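PDB 6M5Z: GH30 Xylanase C from Talaromyces cellulolyticus CF-2612, which probably hydrolyses internal beta-1,4-xylosidic linkages in xylan, as a fungal endoxylanase of glycoside hydrolase family 30, subfamily 7. Local coordinates for residues A[168-172]-A[221-227]; A[215-219]-A[254-258]; A[354-358]-A[424-428]. One frame throughout, in Å; residues are numbered along the deposited sequence.

Contact 1. Residues A[168-172]-A[221-227]; sequences ANYLV and TIKSAGL
Two neighbouring outer helices of the TIM barrel pack here, the second turn of helix 164-180 against the C-terminal end of helix 215-224. Residues 168-172 are helical throughout, with Val172 N bonded to Ala168 O at 3.0 Å. The register sets Ala168 beside Thr221 and Val172 beside Ile222, both with CA atoms 6.2 Å apart. Alanine and threonine are small enough to let the backbones come this close at the first pair; at the second, Ile222 turns its CB sideways. Thr221 (chi1 m) points toward the first helix: its OG1 lies 3.5 Å from Ala168 CB, and its CG2 is 3.8 Å from Val172 CG2. The hydroxyl is hydrogen-bonded to the carbonyl of Thr217 one turn back and to Gln165 of helix 164-180, so its polar end is satisfied although its methyl is packed against Val172. Ile222 (m, t) gives its CG1 to Val172 CG2 at 3.9 Å. After Ser224 the helix stops. Ala225 directs its CB at Val172 CG1, 3.6 Å away, while Ala225 N still bonds Thr221 O at 3.2 Å. Gly226 then takes positive phi (76°), a conformation that glycine adopts with least strain, and closes a Schellman motif: Leu227 N bonds Ile222 O at 3.1 Å and Gly226 N bonds Lys223 O at 3.0 Å. The chain, now extended, turns Leu227 (m, t) back so that CD1 reaches Val172 CG1 at 4.0 Å. Val172 (chi1 t) thus touches Thr221, Ile222, Ala225 and Leu227 alike. With 253 Å² buried and no hydrogen bond between the segments, cohesion rests on close-fitting aliphatic surfaces; the helices' polar link lies just before Ala168, at Gln165.

Contact 2. Residues A[215-219]-A[254-258]; sequences IPTLY and ATQYL
Tyr257 is the bump of this contact, and the first turn of helix 215-224 supplies the hollow. Residues 215-219 are helical, Tyr219 N bonding Ile215 O at 2.9 Å; opposite them, 255-257 form a 3-10 turn in which Tyr257 N bonds Ala254 O and Leu258 N bonds Thr255 O, both at 3.0 Å. CA atoms pair as Ile215 with Ala254 (6.7 Å) and Tyr219 with Tyr257 (6.3 Å). Ile215 and Tyr219, one turn apart, both point toward the loop, and Pro216 borders the space between them. Into it goes the Tyr257 side chain (chi1 m): CB sits 3.6 Å from Ile215 CG2, CE2 4.0 Å from Pro216 CG, and CD1 3.6 Å from Tyr219 CG. Proline is at home here, since the first turn of a helix does not need its missing amide hydrogen. In the TIM-barrel domain this joins the start of one outer helix to the loop that leads from the next, 239-251, into barrel strand 260-264. Tyr219, with chi1 t, lays one ring face against the edge of Tyr257, a T-shaped pair with centroids 5.0 Å apart and planes at 62°. Its CD2 also lies 3.5 Å from Tyr257 O. On the buried side, Ile215 (m, t) fills a second hollow, its CD1 4.3 Å from Ala254 CB and its CG2 4.1 Å from Leu258 CD2. Alanine keeps this pocket wide enough for the branched isoleucine, while Leu258 (m, t) stands sideways and bends its tip in to line the wall, to which Leu249 of helix 239-251 also contributes.

Contact 3. Residues A[354-358]-A[424-428]; sequences WAFAM and VSSPS
Trp354 lays the face of its indole under Ser426: Ser426 CB stands 3.7 Å from the centroid of the six-membered ring, 12° off its normal, a CH-pi contact. The tryptophan (chi1 m, chi2 123°) springs from helix 351-360, whose turn is marked by Met358 N bonding Trp354 O at 3.1 Å. Residues 424-428 are the last part of the loop that joins antiparallel strands 414-420 and 428-435 of the beta-sandwich domain, Ser428 being the first residue of the second strand. Trp354 and Ser426 are the nearest backbones, with CA atoms 6.4 Å apart. Ser426 is extended, and its small CB can approach the ring closely. Pro427 (phi -52°, psi 135°) follows, a rigid apolar wedge with CD 3.3 Å from Trp354 CE3 and CG 4.4 Å from Ala357 CB. Met358, m at all three chi angles, curls its SD to 3.6 Å from Pro427 CB. Although Trp354 NE1 lies 3.2 Å from Ser425 O, the angle is too poor for a hydrogen bond, so this junction depends on aromatic and apolar packing.

Contacts 1 and 2 sit together on the outside of the TIM barrel, their centres 12 Å apart, and share helix 215-224: its beginning meets the loop before strand 260-264, its end meets helix 164-180. They touch directly, Ala168 CB lying 3.9 Å from Leu218 CA, and their segments alternate along the chain; through the shared helix they tie together three successive barrel units, those of helices 164-180, 215-224 and 239-251. Contact 3 comes later in sequence and lies on the opposite side of the chain's centre, its own centre 41 Å from contact 1 and 39 Å from contact 2. It joins helix 351-360 to a turn of the beta sandwich, the second domain characteristic of family 30.

Contact 1. Residues A[168-172]-A[221-227]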
ATOM      1  N   ALA A 168      -6.991  21.426   7.585  1.00 11.72           N
ATOM      2  CA  ALA A 168      -7.637  20.362   8.393  1.00 11.89           C
ATOM      3  C   ALA A 168      -9.129  20.345   8.066  1.00 11.75           C
ATOM      4  O   ALA A 168      -9.697  19.246   7.940  1.00 12.45           O
ATOM      5  CB  ALA A 168      -7.372  20.566   9.866  1.00 12.01           C
ATOM      6  N   ASN A 169      -9.763  21.510   7.930  1.00 11.68           N
ATOM      7  CA  ASN A 169     -11.217  21.575   7.653  1.00 11.97           C
ATOM      8  C   ASN A 169     -11.515  20.980   6.264  1.00 11.67           C
ATOM      9  O   ASN A 169     -12.509  20.228   6.092  1.00 11.97           O
ATOM     10  CB  ASN A 169     -11.758  23.002   7.696  1.00 12.92           C
ATOM     11  CG  ASN A 169     -11.846  23.583   9.089  1.00 14.60           C
ATOM     12  OD1 ASN A 169     -11.836  22.846  10.060  1.00 14.89           O
ATOM     13  ND2 ASN A 169     -12.036  24.904   9.192  1.00 15.85           N
ATOM     14  N   TYR A 170     -10.649  21.282   5.300  1.00 11.23           N
ATOM     15  CA  TYR A 170     -10.717  20.762   3.913  1.00 11.70           C
ATOM     16  C   TYR A 170     -10.587  19.234   3.894  1.00 10.83           C
ATOM     17  O   TYR A 170     -11.403  18.591   3.247  1.00 10.35           O
ATOM     18  CB  TYR A 170      -9.644  21.455   3.072  1.00 11.14           C
ATOM     19  CG  TYR A 170      -9.256  20.844   1.754  1.00 11.34           C
ATOM     20  CD1 TYR A 170      -8.285  19.852   1.674  1.00 11.23           C
ATOM     21  CD2 TYR A 170      -9.817  21.311   0.574  1.00 12.29           C
ATOM     22  CE1 TYR A 170      -7.885  19.345   0.441  1.00 11.83           C
ATOM     23  CE2 TYR A 170      -9.416  20.828  -0.670  1.00 11.72           C
ATOM     24  CZ  TYR A 170      -8.447  19.841  -0.728  1.00 12.25           C
ATOM     25  OH  TYR A 170      -8.034  19.388  -1.953  1.00 13.13           O
ATOM     26  N   LEU A 171      -9.633  18.659   4.622  1.00 10.54           N
ATOM     27  CA  LEU A 171      -9.406  17.209   4.633  1.00 10.98           C
ATOM     28  C   LEU A 171     -10.602  16.517   5.290  1.00 10.87           C
ATOM     29  O   LEU A 171     -11.061  15.511   4.756  1.00 11.74           O
ATOM     30  CB  LEU A 171      -8.101  16.875   5.354  1.00 11.22           C
ATOM     31  CG  LEU A 171      -6.840  17.337   4.654  1.00 11.99           C
ATOM     32  CD1 LEU A 171      -5.624  17.187   5.590  1.00 12.32           C
ATOM     33  CD2 LEU A 171      -6.645  16.547   3.369  1.00 12.39           C
ATOM     34  N   VAL A 172     -11.132  17.103   6.366  1.00 12.05           N
ATOM     35  CA  VAL A 172     -12.349  16.576   7.043  1.00 12.10           C
ATOM     36  C   VAL A 172     -13.550  16.652   6.080  1.00 13.03           C
ATOM     37  O   VAL A 172     -14.403  15.715   6.100  1.00 12.25           O
ATOM     38  CB  VAL A 172     -12.584  17.277   8.396  1.00 13.46           C
ATOM     39  CG1 VAL A 172     -13.977  17.060   8.916  1.00 14.75           C
ATOM     40  CG2 VAL A 172     -11.583  16.770   9.429  1.00 14.53           C
ATOM     41  N   THR A 221      -9.363  18.322  14.621  1.00 14.81           N
ATOM     42  CA  THR A 221     -10.435  18.667  13.671  1.00 14.93           C
ATOM     43  C   THR A 221     -11.209  17.395  13.310  1.00 14.35           C
ATOM     44  O   THR A 221     -12.433  17.441  13.167  1.00 15.24           O
ATOM     45  CB  THR A 221      -9.827  19.424  12.478  1.00 14.88           C
ATOM     46  OG1 THR A 221      -9.025  20.489  12.992  1.00 15.36           O
ATOM     47  CG2 THR A 221     -10.889  19.906  11.531  1.00 15.68           C
ATOM     48  N   ILE A 222     -10.505  16.271  13.119  1.00 13.66           N
ATOM     49  CA  ILE A 222     -11.146  14.965  12.875  1.00 12.80           C
ATOM     50  C   ILE A 222     -12.033  14.632  14.083  1.00 14.36           C
ATOM     51  O   ILE A 222     -13.198  14.282  13.890  1.00 14.69           O
ATOM     52  CB  ILE A 222     -10.073  13.881  12.627  1.00 13.39           C
ATOM     53  CG1 ILE A 222      -9.363  14.130  11.301  1.00 12.57           C
ATOM     54  CG2 ILE A 222     -10.671  12.502  12.655  1.00 15.09           C
ATOM     55  CD1 ILE A 222      -8.224  13.211  11.089  1.00 13.58           C
ATOM     56  N   LYS A 223     -11.487  14.746  15.272  1.00 16.30           N
ATOM     57  CA  LYS A 223     -12.245  14.329  16.492  1.00 18.00           C
ATOM     58  C   LYS A 223     -13.477  15.225  16.646  1.00 19.18           C
ATOM     59  O   LYS A 223     -14.562  14.753  17.033  1.00 16.87           O
ATOM     60  CB  LYS A 223     -11.369  14.449  17.724  1.00 20.57           C
ATOM     61  CG  LYS A 223     -12.042  13.910  18.983  1.00 25.76           C
ATOM     62  CD  LYS A 223     -11.136  13.865  20.204  1.00 31.58           C
ATOM     63  CE  LYS A 223      -9.915  12.981  20.024  1.00 37.00           C
ATOM     64  NZ  LYS A 223     -10.266  11.538  20.035  1.00 41.42           N
ATOM     65  N   SER A 224     -13.297  16.517  16.412  1.00 19.91           N
ATOM     66  CA  SER A 224     -14.376  17.531  16.542  1.00 20.83           C
ATOM     67  C   SER A 224     -15.528  17.265  15.559  1.00 22.38           C
ATOM     68  O   SER A 224     -16.721  17.583  15.875  1.00 19.96           O
ATOM     69  CB  SER A 224     -13.787  18.911  16.392  1.00 23.14           C
ATOM     70  OG  SER A 224     -14.784  19.870  16.588  1.00 26.93           O
ATOM     71  N   ALA A 225     -15.248  16.689  14.399  1.00 19.10           N
ATOM     72  CA  ALA A 225     -16.272  16.389  13.383  1.00 21.36           C
ATOM     73  C   ALA A 225     -16.968  15.072  13.725  1.00 19.99           C
ATOM     74  O   ALA A 225     -17.827  14.622  12.942  1.00 22.46           O
ATOM     75  CB  ALA A 225     -15.625  16.348  12.027  1.00 21.06           C
ATOM     76  N   GLY A 226     -16.609  14.455  14.847  1.00 20.46           N
ATOM     77  CA  GLY A 226     -17.170  13.167  15.307  1.00 21.04           C
ATOM     78  C   GLY A 226     -16.607  11.999  14.525  1.00 22.24           C
ATOM     79  O   GLY A 226     -17.191  10.928  14.583  1.00 24.29           O
ATOM     80  N   LEU A 227     -15.488  12.176  13.824  1.00 19.60           N
ATOM     81  CA  LEU A 227     -14.867  11.070  13.048  1.00 18.99           C
ATOM     82  C   LEU A 227     -13.788  10.369  13.879  1.00 19.42           C
ATOM     83  O   LEU A 227     -13.317  10.922  14.867  1.00 18.43           O
ATOM     84  CB  LEU A 227     -14.226  11.657  11.782  1.00 20.85           C
ATOM     85  CG  LEU A 227     -15.143  12.373  10.805  1.00 21.65           C
ATOM     86  CD1 LEU A 227     -14.331  13.164   9.800  1.00 22.73           C
ATOM     87  CD2 LEU A 227     -16.035  11.381  10.102  1.00 23.65           C
TER

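Contact 2. Residues A[215-219]-A[254-258]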
ATOM      1  N   ILE A 215       0.011  18.202  12.693  1.00 14.41           N
ATOM      2  CA  ILE A 215      -0.681  16.950  13.071  1.00 14.07           C
ATOM      3  C   ILE A 215      -1.701  17.163  14.186  1.00 13.67           C
ATOM      4  O   ILE A 215      -2.836  16.720  14.056  1.00 13.80           O
ATOM      5  CB  ILE A 215       0.361  15.884  13.365  1.00 13.21           C
ATOM      6  CG1 ILE A 215       0.951  15.387  12.046  1.00 14.50           C
ATOM      7  CG2 ILE A 215      -0.242  14.768  14.206  1.00 14.01           C
ATOM      8  CD1 ILE A 215       2.314  14.796  12.228  1.00 16.03           C
ATOM      9  N   PRO A 216      -1.364  17.830  15.308  1.00 15.30           N
ATOM     10  CA  PRO A 216      -2.364  18.063  16.364  1.00 14.98           C
ATOM     11  C   PRO A 216      -3.606  18.785  15.855  1.00 14.32           C
ATOM     12  O   PRO A 216      -4.685  18.405  16.220  1.00 16.06           O
ATOM     13  CB  PRO A 216      -1.600  18.870  17.422  1.00 15.52           C
ATOM     14  CG  PRO A 216      -0.143  18.510  17.160  1.00 16.26           C
ATOM     15  CD  PRO A 216      -0.042  18.369  15.647  1.00 14.79           C
ATOM     16  N   THR A 217      -3.457  19.762  14.966  1.00 13.55           N
ATOM     17  CA  THR A 217      -4.598  20.509  14.403  1.00 14.10           C
ATOM     18  C   THR A 217      -5.480  19.539  13.611  1.00 13.23           C
ATOM     19  O   THR A 217      -6.696  19.527  13.758  1.00 13.31           O
ATOM     20  CB  THR A 217      -4.147  21.697  13.535  1.00 13.83           C
ATOM     21  OG1 THR A 217      -3.470  22.644  14.362  1.00 16.35           O
ATOM     22  CG2 THR A 217      -5.309  22.351  12.813  1.00 14.88           C
ATOM     23  N   LEU A 218      -4.888  18.677  12.807  1.00 13.76           N
ATOM     24  CA  LEU A 218      -5.696  17.726  12.011  1.00 12.35           C
ATOM     25  C   LEU A 218      -6.403  16.752  12.968  1.00 12.67           C
ATOM     26  O   LEU A 218      -7.592  16.518  12.793  1.00 12.67           O
ATOM     27  CB  LEU A 218      -4.754  17.014  11.039  1.00 12.82           C
ATOM     28  CG  LEU A 218      -5.409  15.922  10.206  1.00 13.06           C
ATOM     29  CD1 LEU A 218      -6.597  16.460   9.401  1.00 14.46           C
ATOM     30  CD2 LEU A 218      -4.364  15.308   9.249  1.00 13.33           C
ATOM     31  N   TYR A 219      -5.681  16.208  13.941  1.00 12.67           N
ATOM     32  CA  TYR A 219      -6.243  15.236  14.902  1.00 12.81           C
ATOM     33  C   TYR A 219      -7.448  15.842  15.605  1.00 13.51           C
ATOM     34  O   TYR A 219      -8.525  15.199  15.691  1.00 13.02           O
ATOM     35  CB  TYR A 219      -5.193  14.835  15.919  1.00 12.89           C
ATOM     36  CG  TYR A 219      -5.701  13.836  16.917  1.00 14.20           C
ATOM     37  CD1 TYR A 219      -6.287  14.257  18.100  1.00 15.44           C
ATOM     38  CD2 TYR A 219      -5.453  12.499  16.745  1.00 15.22           C
ATOM     39  CE1 TYR A 219      -6.690  13.341  19.056  1.00 17.89           C
ATOM     40  CE2 TYR A 219      -5.872  11.565  17.683  1.00 16.26           C
ATOM     41  CZ  TYR A 219      -6.490  11.998  18.835  1.00 17.69           C
ATOM     42  OH  TYR A 219      -6.867  11.086  19.782  1.00 22.83           O
ATOM     43  N   ALA A 254       4.393  13.915  18.521  1.00 16.96           N
ATOM     44  CA  ALA A 254       3.334  13.882  17.496  1.00 15.76           C
ATOM     45  C   ALA A 254       2.854  12.448  17.219  1.00 15.16           C
ATOM     46  O   ALA A 254       1.718  12.308  16.676  1.00 14.86           O
ATOM     47  CB  ALA A 254       3.812  14.553  16.242  1.00 16.68           C
ATOM     48  N   THR A 255       3.638  11.405  17.556  1.00 15.81           N
ATOM     49  CA  THR A 255       3.292  10.007  17.177  1.00 16.43           C
ATOM     50  C   THR A 255       2.049   9.556  17.954  1.00 15.36           C
ATOM     51  O   THR A 255       1.325   8.721  17.452  1.00 15.15           O
ATOM     52  CB  THR A 255       4.487   9.053  17.315  1.00 18.06           C
ATOM     53  OG1 THR A 255       5.061   9.246  18.601  1.00 17.70           O
ATOM     54  CG2 THR A 255       5.587   9.296  16.303  1.00 19.06           C
ATOM     55  N   GLN A 256       1.723  10.170  19.093  1.00 13.81           N
ATOM     56  CA  GLN A 256       0.510   9.818  19.862  1.00 14.98           C
ATOM     57  C   GLN A 256      -0.758  10.159  19.082  1.00 13.45           C
ATOM     58  O   GLN A 256      -1.851   9.633  19.403  1.00 14.52           O
ATOM     59  CB  GLN A 256       0.467  10.584  21.199  1.00 15.07           C
ATOM     60  CG  GLN A 256       0.336  12.088  21.051  1.00 15.81           C
ATOM     61  CD  GLN A 256       0.423  12.807  22.385  1.00 16.60           C
ATOM     62  OE1 GLN A 256      -0.286  12.447  23.331  1.00 18.96           O
ATOM     63  NE2 GLN A 256       1.244  13.846  22.425  1.00 16.84           N
ATOM     64  N   TYR A 257      -0.659  11.000  18.051  1.00 13.50           N
ATOM     65  CA  TYR A 257      -1.827  11.424  17.256  1.00 12.93           C
ATOM     66  C   TYR A 257      -1.887  10.650  15.940  1.00 13.18           C
ATOM     67  O   TYR A 257      -2.778  10.967  15.132  1.00 14.36           O
ATOM     68  CB  TYR A 257      -1.743  12.914  16.928  1.00 14.04           C
ATOM     69  CG  TYR A 257      -1.656  13.812  18.134  1.00 14.58           C
ATOM     70  CD1 TYR A 257      -2.748  13.939  18.957  1.00 16.06           C
ATOM     71  CD2 TYR A 257      -0.495  14.501  18.458  1.00 15.75           C
ATOM     72  CE1 TYR A 257      -2.709  14.766  20.064  1.00 17.82           C
ATOM     73  CE2 TYR A 257      -0.433  15.312  19.577  1.00 17.39           C
ATOM     74  CZ  TYR A 257      -1.557  15.460  20.359  1.00 18.57           C
ATOM     75  OH  TYR A 257      -1.510  16.212  21.490  1.00 23.23           O
ATOM     76  N   LEU A 258      -0.896   9.799  15.690  1.00 12.38           N
ATOM     77  CA  LEU A 258      -0.829   9.046  14.414  1.00 13.75           C
ATOM     78  C   LEU A 258      -1.344   7.619  14.564  1.00 13.99           C
ATOM     79  O   LEU A 258      -1.227   7.003  15.645  1.00 15.89           O
ATOM     80  CB  LEU A 258       0.610   9.031  13.927  1.00 13.93           C
ATOM     81  CG  LEU A 258       1.233  10.366  13.559  1.00 13.73           C
ATOM     82  CD1 LEU A 258       2.634  10.128  13.073  1.00 14.19           C
ATOM     83  CD2 LEU A 258       0.415  11.088  12.512  1.00 14.08           C
TER

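Contact 3. Residues A[354-358]-A[424-428]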
ATOM      1  N   TRP A 354       0.804 -11.453  -9.808  1.00 12.11           N
ATOM      2  CA  TRP A 354       0.827 -12.816  -9.215  1.00 14.03           C
ATOM      3  C   TRP A 354       1.844 -12.886  -8.079  1.00 13.41           C
ATOM      4  O   TRP A 354       1.624 -13.707  -7.185  1.00 14.24           O
ATOM      5  CB  TRP A 354       1.088 -13.878 -10.309  1.00 14.81           C
ATOM      6  CG  TRP A 354       0.109 -13.807 -11.437  1.00 14.79           C
ATOM      7  CD1 TRP A 354       0.402 -13.638 -12.765  1.00 15.81           C
ATOM      8  CD2 TRP A 354      -1.326 -13.830 -11.351  1.00 15.18           C
ATOM      9  NE1 TRP A 354      -0.745 -13.563 -13.496  1.00 14.82           N
ATOM     10  CE2 TRP A 354      -1.824 -13.702 -12.668  1.00 15.18           C
ATOM     11  CE3 TRP A 354      -2.237 -13.995 -10.305  1.00 15.19           C
ATOM     12  CZ2 TRP A 354      -3.177 -13.742 -12.965  1.00 14.95           C
ATOM     13  CZ3 TRP A 354      -3.580 -14.026 -10.598  1.00 15.51           C
ATOM     14  CH2 TRP A 354      -4.047 -13.852 -11.898  1.00 16.20           C
ATOM     15  N   ALA A 355       2.902 -12.065  -8.073  1.00 13.83           N
ATOM     16  CA  ALA A 355       3.782 -11.917  -6.888  1.00 13.69           C
ATOM     17  C   ALA A 355       2.929 -11.423  -5.715  1.00 14.38           C
ATOM     18  O   ALA A 355       3.013 -12.034  -4.643  1.00 13.79           O
ATOM     19  CB  ALA A 355       4.950 -10.976  -7.165  1.00 14.45           C
ATOM     20  N   PHE A 356       2.110 -10.393  -5.922  1.00 12.47           N
ATOM     21  CA  PHE A 356       1.220  -9.868  -4.862  1.00 12.56           C
ATOM     22  C   PHE A 356       0.266 -10.977  -4.440  1.00 11.98           C
ATOM     23  O   PHE A 356       0.029 -11.155  -3.226  1.00 11.88           O
ATOM     24  CB  PHE A 356       0.480  -8.613  -5.312  1.00 12.94           C
ATOM     25  CG  PHE A 356       1.265  -7.343  -5.093  1.00 12.54           C
ATOM     26  CD1 PHE A 356       2.175  -6.903  -6.030  1.00 13.18           C
ATOM     27  CD2 PHE A 356       1.112  -6.603  -3.931  1.00 13.95           C
ATOM     28  CE1 PHE A 356       2.911  -5.762  -5.828  1.00 12.84           C
ATOM     29  CE2 PHE A 356       1.848  -5.460  -3.730  1.00 13.06           C
ATOM     30  CZ  PHE A 356       2.724  -5.018  -4.687  1.00 13.12           C
ATOM     31  N   ALA A 357      -0.289 -11.717  -5.407  1.00 11.06           N
ATOM     32  CA  ALA A 357      -1.291 -12.746  -5.106  1.00 12.21           C
ATOM     33  C   ALA A 357      -0.715 -13.784  -4.140  1.00 13.70           C
ATOM     34  O   ALA A 357      -1.462 -14.245  -3.269  1.00 12.31           O
ATOM     35  CB  ALA A 357      -1.739 -13.425  -6.380  1.00 13.55           C
ATOM     36  N   MET A 358       0.531 -14.208  -4.364  1.00 13.63           N
ATOM     37  CA  MET A 358       1.157 -15.319  -3.584  1.00 13.32           C
ATOM     38  C   MET A 358       1.298 -14.918  -2.114  1.00 13.78           C
ATOM     39  O   MET A 358       1.349 -15.850  -1.252  1.00 13.97           O
ATOM     40  CB  MET A 358       2.506 -15.746  -4.177  1.00 13.71           C
ATOM     41  CG  MET A 358       2.351 -16.399  -5.555  1.00 14.93           C
ATOM     42  SD  MET A 358       1.409 -17.954  -5.535  1.00 16.70           S
ATOM     43  CE  MET A 358       2.589 -18.960  -4.655  1.00 16.09           C
ATOM     44  N   VAL A 424       3.851 -21.446 -15.488  1.00 21.05           N
ATOM     45  CA  VAL A 424       2.370 -21.317 -15.337  1.00 21.06           C
ATOM     46  C   VAL A 424       1.975 -19.854 -15.556  1.00 22.84           C
ATOM     47  O   VAL A 424       2.825 -18.967 -15.314  1.00 24.51           O
ATOM     48  CB  VAL A 424       1.916 -21.855 -13.963  1.00 19.39           C
ATOM     49  CG1 VAL A 424       2.132 -23.353 -13.863  1.00 22.31           C
ATOM     50  CG2 VAL A 424       2.626 -21.158 -12.791  1.00 20.01           C
ATOM     51  N   SER A 425       0.744 -19.596 -15.989  1.00 21.53           N
ATOM     52  CA  SER A 425       0.279 -18.213 -16.284  1.00 25.45           C
ATOM     53  C   SER A 425      -0.355 -17.571 -15.042  1.00 23.56           C
ATOM     54  O   SER A 425      -0.575 -16.368 -15.057  1.00 21.80           O
ATOM     55  CB  SER A 425      -0.690 -18.223 -17.408  1.00 29.37           C
ATOM     56  OG  SER A 425      -1.729 -19.122 -17.090  1.00 30.55           O
ATOM     57  N   SER A 426      -0.658 -18.353 -14.007  1.00 21.77           N
ATOM     58  CA  SER A 426      -1.109 -17.807 -12.709  1.00 19.84           C
ATOM     59  C   SER A 426      -0.863 -18.849 -11.627  1.00 20.34           C
ATOM     60  O   SER A 426      -0.486 -19.975 -11.928  1.00 20.72           O
ATOM     61  CB  SER A 426      -2.523 -17.329 -12.804  1.00 21.46           C
ATOM     62  OG  SER A 426      -3.435 -18.391 -12.777  1.00 22.84           O
ATOM     63  N   PRO A 427      -1.012 -18.499 -10.337  1.00 18.22           N
ATOM     64  CA  PRO A 427      -0.748 -19.436  -9.248  1.00 18.25           C
ATOM     65  C   PRO A 427      -1.511 -20.760  -9.429  1.00 18.30           C
ATOM     66  O   PRO A 427      -2.669 -20.779  -9.797  1.00 18.06           O
ATOM     67  CB  PRO A 427      -1.174 -18.640  -8.005  1.00 18.74           C
ATOM     68  CG  PRO A 427      -0.895 -17.215  -8.417  1.00 18.98           C
ATOM     69  CD  PRO A 427      -1.398 -17.170  -9.839  1.00 18.89           C
ATOM     70  N   SER A 428      -0.796 -21.848  -9.195  1.00 17.31           N
ATOM     71  CA  SER A 428      -1.240 -23.202  -9.582  1.00 19.89           C
ATOM     72  C   SER A 428      -1.043 -24.133  -8.395  1.00 17.49           C
ATOM     73  O   SER A 428      -0.219 -23.821  -7.522  1.00 17.44           O
ATOM     74  CB  SER A 428      -0.468 -23.681 -10.793  1.00 19.39           C
ATOM     75  OG  SER A 428      -0.747 -22.847 -11.905  1.00 21.04           O
TER